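Local coordinates for protein queuine lyase ([Clostridium] spiroforme DSM 1552, PDB 6P78) that probably breaks a C-N bond of queuine by radical chemistry, holding S-adenosylmethionine and queuine beside a [4Fe-4S] cluster, at residues Gly203-Tyr208 with Lys223-Glu228; Ile144-Asp149 with Lys186-Lys191; Leu30-Arg35 with Lys237-Gly242. One frame throughout, in Å; residues are numbered along the deposited sequence.

Interaction 1 of 3, residues Gly203-Tyr208 with Lys223-Glu228; sequences GTINIY and KWFDEE. With SAM (S-adenosylmethionine), chain D.
The ring of Phe-225 receives two methyl groups, both approaching it obliquely: Ile-205 brings CG2 to within 4.0 Å of Phe-225 CE2, and Ile-207 brings CD1 to within 3.9 Å of Phe-225 CD2. Two other flat groups stand further from this meeting. Trp-224 has Glu-228 CB, one helical turn on, over the margin of one face, while SAM N6 approaches the Tyr-208 ring obliquely, 3.3 Å from Tyr-208 CE1. With CG opposite the backbone N (chi1 -173°), Phe-225 projects from its helix toward the strand, where it meets both isoleucines. These occupy alternate positions of the strand and share their rotamer, yet offer different branches: the short CG2 of Ile-205 and the long arm, ending in CD1, of Ile-207. A flat aromatic ring and beta-branched aliphatics suit the place, since the contact is buried and no hydrogen bond crosses it. Ile-189 of helix 186-199 and Tyr-240 of the next strand also border Phe-225, and the ring of Tyr-229 meets it with the planes nearly parallel.

The intervening residue of the strand, Asn-206, serves SAM instead. Its ND2 makes a weak, bent hydrogen bond to SAM O2' (3.2 Å, 125° at the hydrogen), its CB lies 3.7 Å from SAM N3, and the backbone O of Ile-207 comes to 3.5 Å from SAM C2. An amide suits the position because it can donate to the ribose hydroxyl; Asn-206 also touches the bound queuine. Apolar on the helix side and polar on the ligand side, strand 203-207 leads through helix 219-228 to its parallel neighbour 238-241, a beta-alpha-beta crossover of the alpha/beta radical SAM core.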
loop_
_atom_site.group_PDB
_atom_site.type_symbol
_atom_site.label_atom_id
_atom_site.label_comp_id
_atom_site.label_asym_id
_atom_site.label_seq_id
_atom_site.Cartn_x
_atom_site.Cartn_y
_atom_site.Cartn_z
ATOM N N GLY A 203 -8.184 3.493 3.697
ATOM C CA GLY A 203 -7.109 4.280 3.133
ATOM C C GLY A 203 -5.963 4.272 4.115
ATOM O O GLY A 203 -6.092 3.807 5.252
ATOM N N THR A 204 -4.833 4.790 3.654
ATOM C CA THR A 204 -3.605 4.837 4.442
ATOM C C THR A 204 -3.002 6.229 4.337
ATOM O O THR A 204 -2.856 6.747 3.228
ATOM C CB THR A 204 -2.604 3.793 3.935
ATOM O OG1 THR A 204 -3.232 2.500 3.899
ATOM C CG2 THR A 204 -1.413 3.729 4.847
ATOM N N ILE A 205 -2.663 6.828 5.476
ATOM C CA ILE A 205 -2.004 8.134 5.542
ATOM C C ILE A 205 -0.540 7.913 5.885
ATOM O O ILE A 205 -0.215 7.488 7.003
ATOM C CB ILE A 205 -2.649 9.050 6.589
ATOM C CG1 ILE A 205 -4.136 9.221 6.307
ATOM C CG2 ILE A 205 -1.928 10.386 6.588
ATOM C CD1 ILE A 205 -4.420 9.871 5.001
ATOM N N ASN A 206 0.357 8.205 4.944
ATOM C CA ASN A 206 1.786 7.971 5.140
ATOM C C ASN A 206 2.503 9.308 5.294
ATOM O O ASN A 206 2.631 10.055 4.324
ATOM C CB ASN A 206 2.358 7.189 3.961
ATOM C CG ASN A 206 1.780 5.800 3.850
ATOM O OD1 ASN A 206 1.848 5.009 4.801
ATOM N ND2 ASN A 206 1.223 5.481 2.691
ATOM N N ILE A 207 2.989 9.608 6.496
ATOM C CA ILE A 207 3.855 10.774 6.659
ATOM C C ILE A 207 5.181 10.514 5.960
ATOM O O ILE A 207 5.847 9.496 6.198
ATOM C CB ILE A 207 4.073 11.097 8.141
ATOM C CG1 ILE A 207 2.735 11.309 8.841
ATOM C CG2 ILE A 207 4.953 12.348 8.266
ATOM C CD1 ILE A 207 1.914 12.455 8.239
ATOM N N TYR A 208 5.589 11.447 5.103
ATOM C CA TYR A 208 6.733 11.198 4.233
ATOM C C TYR A 208 8.027 11.058 5.035
ATOM O O TYR A 208 8.287 11.828 5.961
ATOM C CB TYR A 208 6.873 12.334 3.209
ATOM C CG TYR A 208 7.914 12.003 2.181
ATOM C CD1 TYR A 208 7.709 10.968 1.286
ATOM C CD2 TYR A 208 9.130 12.683 2.143
ATOM C CE1 TYR A 208 8.683 10.606 0.365
ATOM C CE2 TYR A 208 10.113 12.342 1.224
ATOM C CZ TYR A 208 9.876 11.307 0.330
ATOM O OH TYR A 208 10.851 10.962 -0.591
ATOM N N LYS A 223 4.513 19.359 10.564
ATOM C CA LYS A 223 4.151 19.890 11.870
ATOM C C LYS A 223 2.700 20.352 11.877
ATOM O O LYS A 223 1.955 20.119 12.839
ATOM C CB LYS A 223 5.094 21.042 12.229
ATOM C CG LYS A 223 4.919 21.628 13.616
ATOM C CD LYS A 223 6.028 22.663 13.871
ATOM C CE LYS A 223 5.843 23.392 15.178
ATOM N NZ LYS A 223 6.209 22.499 16.307
ATOM N N TRP A 224 2.290 21.038 10.817
ATOM C CA TRP A 224 0.926 21.545 10.761
ATOM C C TRP A 224 -0.068 20.394 10.688
ATOM O O TRP A 224 -1.070 20.372 11.413
ATOM C CB TRP A 224 0.766 22.482 9.560
ATOM C CG TRP A 224 -0.650 22.659 9.109
ATOM C CD1 TRP A 224 -1.570 23.520 9.634
ATOM C CD2 TRP A 224 -1.304 21.984 8.023
ATOM N NE1 TRP A 224 -2.755 23.418 8.957
ATOM C CE2 TRP A 224 -2.622 22.487 7.960
ATOM C CE3 TRP A 224 -0.904 21.020 7.093
ATOM C CZ2 TRP A 224 -3.545 22.046 7.011
ATOM C CZ3 TRP A 224 -1.827 20.575 6.151
ATOM C CH2 TRP A 224 -3.132 21.087 6.121
ATOM N N PHE A 225 0.221 19.412 9.841
ATOM C CA PHE A 225 -0.685 18.288 9.660
ATOM C C PHE A 225 -0.821 17.494 10.950
ATOM O O PHE A 225 -1.928 17.095 11.330
ATOM C CB PHE A 225 -0.186 17.407 8.515
ATOM C CG PHE A 225 -1.140 16.319 8.133
ATOM C CD1 PHE A 225 -2.227 16.584 7.319
ATOM C CD2 PHE A 225 -0.947 15.023 8.590
ATOM C CE1 PHE A 225 -3.110 15.576 6.959
ATOM C CE2 PHE A 225 -1.832 14.014 8.238
ATOM C CZ PHE A 225 -2.917 14.300 7.423
ATOM N N ASP A 226 0.286 17.314 11.671
ATOM C CA ASP A 226 0.239 16.525 12.896
ATOM C C ASP A 226 -0.723 17.125 13.913
ATOM O O ASP A 226 -1.402 16.392 14.636
ATOM C CB ASP A 226 1.637 16.392 13.485
ATOM C CG ASP A 226 1.645 15.579 14.744
ATOM O OD1 ASP A 226 1.316 14.376 14.659
ATOM O OD2 ASP A 226 1.963 16.145 15.812
ATOM N N GLU A 227 -0.815 18.454 13.973
ATOM C CA GLU A 227 -1.740 19.067 14.920
ATOM C C GLU A 227 -3.138 19.228 14.334
ATOM O O GLU A 227 -4.129 18.963 15.020
ATOM C CB GLU A 227 -1.205 20.420 15.397
ATOM C CG GLU A 227 -1.019 21.454 14.292
ATOM C CD GLU A 227 -0.135 22.633 14.696
ATOM O OE1 GLU A 227 0.403 23.315 13.789
ATOM O OE2 GLU A 227 0.016 22.874 15.915
ATOM N N GLU A 228 -3.237 19.621 13.063
ATOM C CA GLU A 228 -4.537 19.960 12.490
ATOM C C GLU A 228 -5.375 18.720 12.210
ATOM O O GLU A 228 -6.603 18.764 12.346
ATOM C CB GLU A 228 -4.346 20.769 11.208
ATOM C CG GLU A 228 -5.626 20.995 10.406
ATOM C CD GLU A 228 -6.426 22.198 10.875
ATOM O OE1 GLU A 228 -6.246 22.625 12.040
ATOM O OE2 GLU A 228 -7.236 22.721 10.071
HETATM N N SAM D . 3.115 0.033 -6.349
HETATM C CA SAM D . 1.789 0.406 -5.889
HETATM C C SAM D . 1.521 1.868 -6.219
HETATM O O SAM D . 0.379 2.240 -6.500
HETATM O OXT SAM D . 2.447 2.690 -6.255
HETATM C CB SAM D . 1.664 0.125 -4.393
HETATM C CG SAM D . 2.093 1.227 -3.421
HETATM S SD SAM D . 3.856 1.290 -2.990
HETATM C CE SAM D . 4.299 -0.472 -2.966
HETATM C "C5'" SAM D . 3.904 1.668 -1.204
HETATM C "C4'" SAM D . 3.506 3.060 -0.662
HETATM O "O4'" SAM D . 4.418 3.506 0.334
HETATM C "C3'" SAM D . 3.456 4.202 -1.673
HETATM O "O3'" SAM D . 2.234 4.232 -2.387
HETATM C "C2'" SAM D . 3.629 5.426 -0.785
HETATM O "O2'" SAM D . 2.351 5.886 -0.327
HETATM C "C1'" SAM D . 4.433 4.915 0.410
HETATM N N9 SAM D . 5.828 5.448 0.428
HETATM C C8 SAM D . 6.854 5.229 -0.469
HETATM N N7 SAM D . 7.947 5.920 -0.076
HETATM C C5 SAM D . 7.638 6.580 1.068
HETATM C C6 SAM D . 8.355 7.440 1.894
HETATM N N6 SAM D . 9.620 7.746 1.632
HETATM N N1 SAM D . 7.747 7.969 3.005
HETATM C C2 SAM D . 6.432 7.681 3.293
HETATM N N3 SAM D . 5.722 6.839 2.487
HETATM C C4 SAM D . 6.317 6.286 1.389
#

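Interaction 2 of 3, residues Ile144-Asp149 with Lys186-Lys191; sequences IETFND and KEMIRK. With SAM (S-adenosylmethionine), chain D.
Met-188 and Asn-148 both hold CG opposite their backbone N (chi1 -171° and -178°), which sends the two side chains toward one another; a final bend of Met-188 (chi3 -64°) then lays its CE beside the Asn-148 amide. The loop they meet on is an ST turn followed by a helix N-cap: Thr-146 OG1 accepts from the backbone N of Asn-148 at 3.1 Å in a nearly straight bond, and Asn-148 OD1 caps the N of Met-151 at the start of helix 149-155. Met-188 crosses both loop side chains at about a right angle, its CG 3.8 Å from Asn-148 CB and 3.9 Å from Thr-146 OG1. An unbranched thioether suits this spot, being apolar and supple enough to follow an uneven loop. Polar ties to the same helix come from Asp-192, whose carboxylate bonds Thr-146 OG1 and the backbone N of Phe-147. The same loop carries Glu-145 to the cofactor, where a carboxylate can take both ribose hydroxyls; Lys-158 pairs with OE1 and would help keep the group charged. SAM O3' donates to Glu-145 OE1 at 2.5 Å, and SAM O2' to Glu-145 OE2 at 2.6 Å.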
loop_
_atom_site.group_PDB
_atom_site.type_symbol
_atom_site.label_atom_id
_atom_site.label_comp_id
_atom_site.label_asym_id
_atom_site.label_seq_id
_atom_site.Cartn_x
_atom_site.Cartn_y
_atom_site.Cartn_z
ATOM N N ILE A 144 -2.113 6.267 -4.779
ATOM C CA ILE A 144 -2.519 7.533 -5.411
ATOM C C ILE A 144 -1.547 8.646 -5.023
ATOM O O ILE A 144 -1.183 9.491 -5.848
ATOM C CB ILE A 144 -3.963 7.898 -4.990
ATOM C CG1 ILE A 144 -4.985 6.830 -5.432
ATOM C CG2 ILE A 144 -4.374 9.268 -5.588
ATOM C CD1 ILE A 144 -5.038 6.541 -6.933
ATOM N N GLU A 145 -1.096 8.635 -3.764
ATOM C CA GLU A 145 -0.241 9.631 -3.107
ATOM C C GLU A 145 -0.924 10.981 -2.894
ATOM O O GLU A 145 -0.907 11.515 -1.782
ATOM C CB GLU A 145 1.081 9.833 -3.862
ATOM C CG GLU A 145 1.742 8.543 -4.428
ATOM C CD GLU A 145 1.946 7.408 -3.412
ATOM O OE1 GLU A 145 2.400 6.315 -3.832
ATOM O OE2 GLU A 145 1.668 7.570 -2.200
ATOM N N THR A 146 -1.481 11.577 -3.958
ATOM C CA THR A 146 -2.242 12.812 -3.834
ATOM C C THR A 146 -3.242 12.858 -4.986
ATOM O O THR A 146 -2.954 12.389 -6.093
ATOM C CB THR A 146 -1.364 14.075 -3.889
ATOM O OG1 THR A 146 -2.219 15.236 -3.901
ATOM C CG2 THR A 146 -0.555 14.064 -5.151
ATOM N N PHE A 147 -4.423 13.393 -4.711
ATOM C CA PHE A 147 -5.399 13.497 -5.784
ATOM C C PHE A 147 -5.102 14.680 -6.698
ATOM O O PHE A 147 -5.794 14.849 -7.707
ATOM C CB PHE A 147 -6.805 13.614 -5.197
ATOM C CG PHE A 147 -7.255 12.349 -4.533
ATOM C CD1 PHE A 147 -7.684 11.272 -5.311
ATOM C CD2 PHE A 147 -7.172 12.203 -3.163
ATOM C CE1 PHE A 147 -8.065 10.083 -4.723
ATOM C CE2 PHE A 147 -7.566 10.995 -2.568
ATOM C CZ PHE A 147 -8.016 9.965 -3.347
ATOM N N ASN A 148 -4.109 15.503 -6.356
ATOM C CA ASN A 148 -3.716 16.615 -7.221
ATOM C C ASN A 148 -2.960 16.070 -8.436
ATOM O O ASN A 148 -1.898 15.448 -8.308
ATOM C CB ASN A 148 -2.878 17.627 -6.437
ATOM C CG ASN A 148 -2.485 18.799 -7.264
ATOM O OD1 ASN A 148 -1.483 18.769 -7.979
ATOM N ND2 ASN A 148 -3.276 19.862 -7.182
ATOM N N ASP A 149 -3.539 16.265 -9.627
ATOM C CA ASP A 149 -3.017 15.603 -10.824
ATOM C C ASP A 149 -1.573 16.005 -11.106
ATOM O O ASP A 149 -0.720 15.156 -11.389
ATOM C CB ASP A 149 -3.879 15.956 -12.037
ATOM C CG ASP A 149 -5.281 15.399 -11.958
ATOM O OD1 ASP A 149 -5.566 14.521 -11.101
ATOM O OD2 ASP A 149 -6.111 15.864 -12.774
ATOM N N LYS A 186 -0.898 23.428 2.089
ATOM C CA LYS A 186 -2.020 23.099 2.967
ATOM C C LYS A 186 -3.283 22.809 2.167
ATOM O O LYS A 186 -4.028 21.876 2.484
ATOM C CB LYS A 186 -2.279 24.230 3.957
ATOM C CG LYS A 186 -1.228 24.322 5.026
ATOM C CD LYS A 186 -1.550 25.437 6.018
ATOM C CE LYS A 186 -0.434 25.575 7.049
ATOM N NZ LYS A 186 -0.219 27.000 7.446
ATOM N N GLU A 187 -3.559 23.625 1.150
ATOM C CA GLU A 187 -4.760 23.426 0.351
ATOM C C GLU A 187 -4.745 22.062 -0.325
ATOM O O GLU A 187 -5.783 21.397 -0.440
ATOM C CB GLU A 187 -4.874 24.539 -0.691
ATOM C CG GLU A 187 -5.228 25.910 -0.070
ATOM C CD GLU A 187 -4.029 26.696 0.484
ATOM O OE1 GLU A 187 -2.851 26.293 0.271
ATOM O OE2 GLU A 187 -4.281 27.738 1.142
ATOM N N MET A 188 -3.577 21.627 -0.785
ATOM C CA MET A 188 -3.508 20.347 -1.474
ATOM C C MET A 188 -3.803 19.209 -0.509
ATOM O O MET A 188 -4.578 18.299 -0.822
ATOM C CB MET A 188 -2.114 20.172 -2.093
ATOM C CG MET A 188 -2.006 18.979 -3.005
ATOM S SD MET A 188 -0.269 18.728 -3.497
ATOM C CE MET A 188 0.067 20.202 -4.427
ATOM N N ILE A 189 -3.222 19.278 0.684
ATOM C CA ILE A 189 -3.409 18.224 1.679
ATOM C C ILE A 189 -4.844 18.221 2.190
ATOM O O ILE A 189 -5.469 17.158 2.334
ATOM C CB ILE A 189 -2.388 18.430 2.807
ATOM C CG1 ILE A 189 -0.982 18.172 2.253
ATOM C CG2 ILE A 189 -2.672 17.513 4.009
ATOM C CD1 ILE A 189 0.124 18.643 3.138
ATOM N N ARG A 190 -5.393 19.409 2.452
ATOM C CA ARG A 190 -6.788 19.529 2.873
ATOM C C ARG A 190 -7.714 18.847 1.881
ATOM O O ARG A 190 -8.621 18.109 2.275
ATOM C CB ARG A 190 -7.182 21.000 3.004
ATOM C CG ARG A 190 -6.605 21.718 4.204
ATOM C CD ARG A 190 -7.163 23.144 4.290
ATOM N NE ARG A 190 -6.663 23.854 5.464
ATOM C CZ ARG A 190 -5.975 24.988 5.406
ATOM N NH1 ARG A 190 -5.554 25.566 6.523
ATOM N NH2 ARG A 190 -5.726 25.553 4.228
ATOM N N LYS A 191 -7.500 19.097 0.573
ATOM C CA LYS A 191 -8.373 18.501 -0.435
ATOM C C LYS A 191 -8.211 16.986 -0.475
ATOM O O LYS A 191 -9.194 16.257 -0.668
ATOM C CB LYS A 191 -8.123 19.107 -1.819
ATOM C CG LYS A 191 -9.275 18.738 -2.763
ATOM C CD LYS A 191 -9.308 19.574 -4.030
ATOM C CE LYS A 191 -10.411 19.099 -4.967
ATOM N NZ LYS A 191 -9.958 18.032 -5.900
HETATM N N SAM D . 3.115 0.033 -6.349
HETATM C CA SAM D . 1.789 0.406 -5.889
HETATM C C SAM D . 1.521 1.868 -6.219
HETATM O O SAM D . 0.379 2.240 -6.500
HETATM O OXT SAM D . 2.447 2.690 -6.255
HETATM C CB SAM D . 1.664 0.125 -4.393
HETATM C CG SAM D . 2.093 1.227 -3.421
HETATM S SD SAM D . 3.856 1.290 -2.990
HETATM C CE SAM D . 4.299 -0.472 -2.966
HETATM C "C5'" SAM D . 3.904 1.668 -1.204
HETATM C "C4'" SAM D . 3.506 3.060 -0.662
HETATM O "O4'" SAM D . 4.418 3.506 0.334
HETATM C "C3'" SAM D . 3.456 4.202 -1.673
HETATM O "O3'" SAM D . 2.234 4.232 -2.387
HETATM C "C2'" SAM D . 3.629 5.426 -0.785
HETATM O "O2'" SAM D . 2.351 5.886 -0.327
HETATM C "C1'" SAM D . 4.433 4.915 0.410
HETATM N N9 SAM D . 5.828 5.448 0.428
HETATM C C8 SAM D . 6.854 5.229 -0.469
HETATM N N7 SAM D . 7.947 5.920 -0.076
HETATM C C5 SAM D . 7.638 6.580 1.068
HETATM C C6 SAM D . 8.355 7.440 1.894
HETATM N N6 SAM D . 9.620 7.746 1.632
HETATM N N1 SAM D . 7.747 7.969 3.005
HETATM C C2 SAM D . 6.432 7.681 3.293
HETATM N N3 SAM D . 5.722 6.839 2.487
HETATM C C4 SAM D . 6.317 6.286 1.389
#

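Interaction 3 of 3, residues Leu30-Arg35 with Lys237-Gly242; sequences LEKDKR and KYDYLG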
loop_
_atom_site.group_PDB
_atom_site.type_symbol
_atom_site.label_atom_id
_atom_site.label_comp_id
_atom_site.label_asym_id
_atom_site.label_seq_id
_atom_site.Cartn_x
_atom_site.Cartn_y
_atom_site.Cartn_z
ATOM N N LEU A 30 -2.118 -4.260 15.091
ATOM C CA LEU A 30 -2.846 -4.465 16.336
ATOM C C LEU A 30 -3.901 -3.404 16.605
ATOM O O LEU A 30 -4.527 -3.436 17.671
ATOM C CB LEU A 30 -1.878 -4.506 17.521
ATOM C CG LEU A 30 -0.804 -5.585 17.409
ATOM C CD1 LEU A 30 0.170 -5.431 18.551
ATOM C CD2 LEU A 30 -1.481 -6.943 17.420
ATOM N N GLU A 31 -4.090 -2.455 15.701
ATOM C CA GLU A 31 -5.136 -1.450 15.847
ATOM C C GLU A 31 -6.053 -1.485 14.631
ATOM O O GLU A 31 -5.655 -1.917 13.547
ATOM C CB GLU A 31 -4.544 -0.044 16.001
ATOM C CG GLU A 31 -3.605 0.129 17.187
ATOM C CD GLU A 31 -2.993 1.526 17.221
ATOM O OE1 GLU A 31 -2.083 1.768 18.047
ATOM O OE2 GLU A 31 -3.425 2.383 16.414
ATOM N N LYS A 32 -7.294 -1.022 14.830
ATOM C CA LYS A 32 -8.304 -0.924 13.769
ATOM C C LYS A 32 -8.571 -2.327 13.228
ATOM O O LYS A 32 -8.934 -3.212 14.021
ATOM C CB LYS A 32 -7.842 0.145 12.766
ATOM C CG LYS A 32 -7.779 1.518 13.456
ATOM C CD LYS A 32 -7.285 2.645 12.557
ATOM C CE LYS A 32 -7.089 3.918 13.374
ATOM N NZ LYS A 32 -6.575 5.071 12.582
ATOM N N ASP A 33 -8.399 -2.597 11.939
ATOM C CA ASP A 33 -8.696 -3.931 11.405
ATOM C C ASP A 33 -7.495 -4.844 11.660
ATOM O O ASP A 33 -6.626 -5.016 10.809
ATOM C CB ASP A 33 -9.020 -3.830 9.913
ATOM C CG ASP A 33 -9.685 -5.080 9.371
ATOM O OD1 ASP A 33 -10.233 -5.858 10.180
ATOM O OD2 ASP A 33 -9.661 -5.289 8.138
ATOM N N LYS A 34 -7.449 -5.441 12.856
ATOM C CA LYS A 34 -6.302 -6.261 13.239
ATOM C C LYS A 34 -6.083 -7.385 12.235
ATOM O O LYS A 34 -7.035 -8.025 11.770
ATOM C CB LYS A 34 -6.495 -6.842 14.648
ATOM C CG LYS A 34 -6.805 -5.803 15.731
ATOM C CD LYS A 34 -6.820 -6.450 17.122
ATOM C CE LYS A 34 -7.168 -5.446 18.223
ATOM N NZ LYS A 34 -7.119 -6.058 19.582
ATOM N N ARG A 35 -4.816 -7.613 11.889
ATOM C CA ARG A 35 -4.497 -8.548 10.827
ATOM C C ARG A 35 -3.027 -8.918 10.876
ATOM O O ARG A 35 -2.205 -8.187 11.435
ATOM C CB ARG A 35 -4.819 -7.939 9.448
ATOM C CG ARG A 35 -4.090 -6.633 9.112
ATOM C CD ARG A 35 -4.807 -6.052 7.931
ATOM N NE ARG A 35 -4.246 -4.805 7.398
ATOM C CZ ARG A 35 -4.652 -3.584 7.731
ATOM N NH1 ARG A 35 -5.575 -3.405 8.674
ATOM N NH2 ARG A 35 -4.105 -2.531 7.123
ATOM N N LYS A 237 -11.443 4.067 10.107
ATOM C CA LYS A 237 -11.434 3.624 8.713
ATOM C C LYS A 237 -10.060 3.655 8.074
ATOM O O LYS A 237 -9.844 2.968 7.069
ATOM C CB LYS A 237 -12.377 4.504 7.869
ATOM C CG LYS A 237 -13.824 4.434 8.336
ATOM C CD LYS A 237 -14.677 5.502 7.668
ATOM C CE LYS A 237 -14.638 5.376 6.171
ATOM N NZ LYS A 237 -15.712 6.207 5.543
ATOM N N TYR A 238 -9.136 4.445 8.605
ATOM C CA TYR A 238 -7.922 4.826 7.888
ATOM C C TYR A 238 -6.716 4.498 8.752
ATOM O O TYR A 238 -6.700 4.817 9.942
ATOM C CB TYR A 238 -7.933 6.331 7.533
ATOM C CG TYR A 238 -9.195 6.739 6.792
ATOM C CD1 TYR A 238 -9.506 6.157 5.572
ATOM C CD2 TYR A 238 -10.091 7.655 7.331
ATOM C CE1 TYR A 238 -10.653 6.476 4.898
ATOM C CE2 TYR A 238 -11.250 8.012 6.646
ATOM C CZ TYR A 238 -11.526 7.418 5.439
ATOM O OH TYR A 238 -12.668 7.728 4.757
ATOM N N ASP A 239 -5.727 3.831 8.170
ATOM C CA ASP A 239 -4.500 3.542 8.894
ATOM C C ASP A 239 -3.582 4.745 8.804
ATOM O O ASP A 239 -3.452 5.367 7.749
ATOM C CB ASP A 239 -3.805 2.309 8.315
ATOM C CG ASP A 239 -4.620 1.039 8.523
ATOM O OD1 ASP A 239 -5.073 0.792 9.673
ATOM O OD2 ASP A 239 -4.834 0.294 7.539
ATOM N N TYR A 240 -2.919 5.071 9.903
ATOM C CA TYR A 240 -2.092 6.273 9.945
ATOM C C TYR A 240 -0.675 5.854 10.321
ATOM O O TYR A 240 -0.473 5.231 11.370
ATOM C CB TYR A 240 -2.677 7.271 10.947
ATOM C CG TYR A 240 -2.067 8.658 10.977
ATOM C CD1 TYR A 240 -0.784 8.868 11.480
ATOM C CD2 TYR A 240 -2.799 9.767 10.560
ATOM C CE1 TYR A 240 -0.230 10.146 11.524
ATOM C CE2 TYR A 240 -2.260 11.044 10.611
ATOM C CZ TYR A 240 -0.977 11.229 11.097
ATOM O OH TYR A 240 -0.446 12.507 11.150
ATOM N N LEU A 241 0.307 6.167 9.458
ATOM C CA LEU A 241 1.700 5.772 9.717
ATOM C C LEU A 241 2.569 7.019 9.817
ATOM O O LEU A 241 2.894 7.642 8.797
ATOM C CB LEU A 241 2.254 4.848 8.631
ATOM C CG LEU A 241 1.771 3.407 8.646
ATOM C CD1 LEU A 241 0.466 3.310 7.903
ATOM C CD2 LEU A 241 2.818 2.479 8.028
ATOM N N GLY A 242 2.963 7.370 11.043
ATOM C CA GLY A 242 3.892 8.480 11.212
ATOM C C GLY A 242 5.276 8.162 10.680
ATOM O O GLY A 242 6.011 9.064 10.271
HETATM O O HOH W 1 -3.885 0.544 11.995
HETATM O O HOH W 2 -3.797 3.713 12.269
HETATM O O HOH W 3 -6.923 -1.099 9.587
#
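Lys-32 stretches its extended side chain across to the last strand and places NZ 2.7 Å from Tyr-238 O, almost in line with the carbonyl bond (170° at the oxygen). The backbone O atoms of Lys-233 and Asn-235 and water 2 also surround this ammonium, so its three hydrogens must be shared among four acceptors, and a long cationic donor is well used here. Water 2 in addition accepts from Tyr-240 N at 2.9 Å.

Asp-33 is the centre of an inverse gamma turn, and its backbone O accepts from Arg-35 NH1 at 2.9 Å, a bond that helps fix the guanidinium.

Arg-35 has CG wedged between its backbone N and carbonyl carbon (chi1 59°), and its chain then runs straight to NE. Its NH2 forms a salt bridge with Asp-239 OD2 (2.9 Å, 170° at the hydrogen): the oxygen lies in the guanidinium plane, but the nitrogen stands above the carboxylate plane. Water 3 completes a second path, accepting from Arg-35 NH1 at 2.8 Å and donating to Asp-239 OD1 at 2.6 Å. Glu-85 also pairs with NH2, and His-202 bonds OD2, so the buried charges are shared.

The contact links the turn between strands 26-29 and 35-39 to strand 238-241, which pairs with strand 203-207 while Tyr-238 packs on helix 186-199.

Overall arrangement
Interactions 1 and 2 have centres 12 Å apart and share a packed boundary, where Ile-189 CG2 lies 3.5 Å from Phe-225 CD1 and helix 186-199 meets helix 219-228. Both reach SAM: Asn-206 and Glu-145 come to its ribose from the two contacts. Interaction 3, centred 14 Å from interaction 1, joins it through the sheet, with Ile-205 N 2.8 Å from Asp-239 O in a probable hydrogen bond. It stays about 9 Å from interaction 2 at the nearest atoms. Along the chain, interaction 3 encloses the other two; its Leu-241 touches queuine, as does Asn-206 of interaction 1, so neighbouring strands help line the substrate pocket.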